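Local coordinates for protein bacteriocin (Brevibacillus sp. SKDU10, PDB 6LWZ) that is a defensin-like antimicrobial peptide, a bacteriocin that probably kills or inhibits competing bacteria, at residues Lys16-His21 against Lys26-Val31. Numbering follows the deposited sequence.
Sequences KDKGCH and KYYKQV
A beta bulge interrupts the antiparallel hairpin of this defensin-like peptide where Lys-18 and Gly-19 together face Tyr-28. Before it Lys-16 pairs with Gln-30, Lys-16 N reaching Gln-30 O at 2.9 Å, and Asp-17 lies opposite Lys-29; beyond it Cys-20 faces Tyr-27, a register shifted by one residue. At the bulge Lys-18 N gives a straight bond to Tyr-28 O at 3.0 Å, whereas that from Tyr-28 N to Gly-19 O is longer (3.1 Å) and bent. Gly-19 has a positive phi (81°) at which a CB would strike the preceding carbonyl oxygen. The Tyr-28 ring is sandwiched. With CG flanked by both N and C (chi1 75°), it is carried across to the other strand, between Lys-18 and His-21. Lys-18 CB packs tightly over one face, a CH-pi contact 3.5 Å from the centroid. Over the opposite face His-21 presents its CD2 edge in a T-shaped pair, centroids 4.7 Å apart and planes at 73°. A water joins Tyr-28 OH (2.9 Å) to Lys-18 O (2.7 Å). The Lys-18 chain folds back to lay CE against Gln-30 CG at 3.5 Å. His-21 N closes the ladder on Lys-26 O, while its ND1 accepts from Val-23 N and Glu-24 N in the connecting turn. Strand 40-48 flanks strand 26-35 on its other side: Thr-45 OG1 hydrogen-bonds to Gln-30 OE1, Trp-47 meets the His-21 ring edge-to-face, and the Cys-20 to Cys-51 disulfide ties this hairpin end to the C-terminal tail.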
loop_
_atom_site.group_PDB
_atom_site.type_symbol
_atom_site.label_atom_id
_atom_site.label_comp_id
_atom_site.label_asym_id
_atom_site.label_seq_id
_atom_site.Cartn_x
_atom_site.Cartn_y
_atom_site.Cartn_z
ATOM N N LYS A 16 2.750 3.883 -3.184
ATOM C CA LYS A 16 2.123 4.545 -4.322
ATOM C C LYS A 16 0.980 5.425 -3.835
ATOM O O LYS A 16 -0.011 4.929 -3.307
ATOM C CB LYS A 16 1.606 3.506 -5.316
ATOM C CG LYS A 16 2.707 2.814 -6.104
ATOM C CD LYS A 16 2.351 1.376 -6.447
ATOM C CE LYS A 16 3.449 0.707 -7.261
ATOM N NZ LYS A 16 3.200 -0.746 -7.494
ATOM N N ASP A 17 1.142 6.733 -4.013
ATOM C CA ASP A 17 0.143 7.719 -3.621
ATOM C C ASP A 17 -0.932 7.824 -4.695
ATOM O O ASP A 17 -0.620 7.950 -5.879
ATOM C CB ASP A 17 0.808 9.077 -3.409
ATOM C CG ASP A 17 -0.159 10.131 -2.923
ATOM O OD1 ASP A 17 -1.117 10.457 -3.659
ATOM O OD2 ASP A 17 0.045 10.647 -1.804
ATOM N N LYS A 18 -2.192 7.784 -4.267
ATOM C CA LYS A 18 -3.334 7.716 -5.182
ATOM C C LYS A 18 -4.246 8.930 -5.140
ATOM O O LYS A 18 -5.144 9.054 -5.970
ATOM C CB LYS A 18 -4.182 6.501 -4.850
ATOM C CG LYS A 18 -3.439 5.186 -4.864
ATOM C CD LYS A 18 -2.800 4.903 -6.210
ATOM C CE LYS A 18 -2.267 3.484 -6.229
ATOM N NZ LYS A 18 -1.953 3.005 -7.592
ATOM N N GLY A 19 -4.042 9.816 -4.177
ATOM C CA GLY A 19 -4.903 10.978 -4.049
ATOM C C GLY A 19 -6.192 10.632 -3.326
ATOM O O GLY A 19 -6.191 9.828 -2.393
ATOM N N CYS A 20 -7.296 11.222 -3.773
ATOM C CA CYS A 20 -8.537 11.192 -3.008
ATOM C C CYS A 20 -9.265 9.869 -3.132
ATOM O O CYS A 20 -9.582 9.435 -4.236
ATOM C CB CYS A 20 -9.464 12.309 -3.465
ATOM S SG CYS A 20 -10.553 12.876 -2.153
ATOM N N HIS A 21 -9.545 9.232 -2.001
ATOM C CA HIS A 21 -10.317 7.999 -2.025
ATOM C C HIS A 21 -11.767 8.339 -2.366
ATOM O O HIS A 21 -12.333 9.291 -1.825
ATOM C CB HIS A 21 -10.239 7.267 -0.691
ATOM C CG HIS A 21 -10.504 5.798 -0.797
ATOM N ND1 HIS A 21 -11.769 5.261 -0.715
ATOM C CD2 HIS A 21 -9.664 4.752 -0.974
ATOM C CE1 HIS A 21 -11.700 3.948 -0.830
ATOM N NE2 HIS A 21 -10.434 3.612 -0.990
ATOM N N LYS A 26 -10.584 10.527 1.741
ATOM C CA LYS A 26 -9.349 10.892 2.421
ATOM C C LYS A 26 -8.241 10.589 1.436
ATOM O O LYS A 26 -8.357 9.673 0.610
ATOM C CB LYS A 26 -9.128 10.054 3.687
ATOM C CG LYS A 26 -9.894 10.512 4.921
ATOM C CD LYS A 26 -9.622 9.618 6.130
ATOM C CE LYS A 26 -10.318 8.272 6.010
ATOM N NZ LYS A 26 -10.025 7.384 7.162
ATOM N N TYR A 27 -7.161 11.349 1.520
ATOM C CA TYR A 27 -5.963 11.010 0.771
ATOM C C TYR A 27 -5.515 9.623 1.193
ATOM O O TYR A 27 -5.666 9.253 2.358
ATOM C CB TYR A 27 -4.866 12.032 1.035
ATOM C CG TYR A 27 -5.163 13.371 0.417
ATOM C CD1 TYR A 27 -5.317 13.492 -0.956
ATOM C CD2 TYR A 27 -5.296 14.517 1.198
ATOM C CE1 TYR A 27 -5.594 14.712 -1.543
ATOM C CE2 TYR A 27 -5.577 15.749 0.618
ATOM C CZ TYR A 27 -5.724 15.840 -0.756
ATOM O OH TYR A 27 -6.002 17.052 -1.364
ATOM N N TYR A 28 -5.001 8.839 0.253
ATOM C CA TYR A 28 -4.510 7.505 0.584
ATOM C C TYR A 28 -3.327 7.073 -0.283
ATOM O O TYR A 28 -3.108 7.591 -1.384
ATOM C CB TYR A 28 -5.647 6.462 0.513
ATOM C CG TYR A 28 -6.052 6.087 -0.894
ATOM C CD1 TYR A 28 -6.751 6.982 -1.690
ATOM C CD2 TYR A 28 -5.729 4.845 -1.433
ATOM C CE1 TYR A 28 -7.127 6.657 -2.978
ATOM C CE2 TYR A 28 -6.104 4.506 -2.725
ATOM C CZ TYR A 28 -6.803 5.419 -3.490
ATOM O OH TYR A 28 -7.167 5.118 -4.776
ATOM N N LYS A 29 -2.563 6.127 0.254
ATOM C CA LYS A 29 -1.440 5.516 -0.448
ATOM C C LYS A 29 -1.632 4.016 -0.436
ATOM O O LYS A 29 -1.969 3.448 0.601
ATOM C CB LYS A 29 -0.117 5.853 0.240
ATOM C CG LYS A 29 0.143 7.341 0.382
ATOM C CD LYS A 29 1.423 7.615 1.154
ATOM C CE LYS A 29 1.511 9.075 1.552
ATOM N NZ LYS A 29 2.816 9.391 2.179
ATOM N N GLN A 30 -1.442 3.384 -1.587
ATOM C CA GLN A 30 -1.417 1.933 -1.659
ATOM C C GLN A 30 0.003 1.476 -1.373
ATOM O O GLN A 30 0.940 1.962 -1.998
ATOM C CB GLN A 30 -1.859 1.437 -3.036
ATOM C CG GLN A 30 -3.319 1.706 -3.368
ATOM C CD GLN A 30 -4.281 0.831 -2.589
ATOM O OE1 GLN A 30 -4.302 0.847 -1.355
ATOM N NE2 GLN A 30 -5.101 0.072 -3.310
ATOM N N VAL A 31 0.146 0.551 -0.427
ATOM C CA VAL A 31 1.444 0.049 -0.000
ATOM C C VAL A 31 1.620 -1.382 -0.493
ATOM O O VAL A 31 0.766 -2.241 -0.264
ATOM C CB VAL A 31 1.589 0.084 1.539
ATOM C CG1 VAL A 31 2.967 -0.406 1.982
ATOM C CG2 VAL A 31 1.348 1.486 2.063
HETATM O O HOH W 1 -7.142 7.426 -6.603
#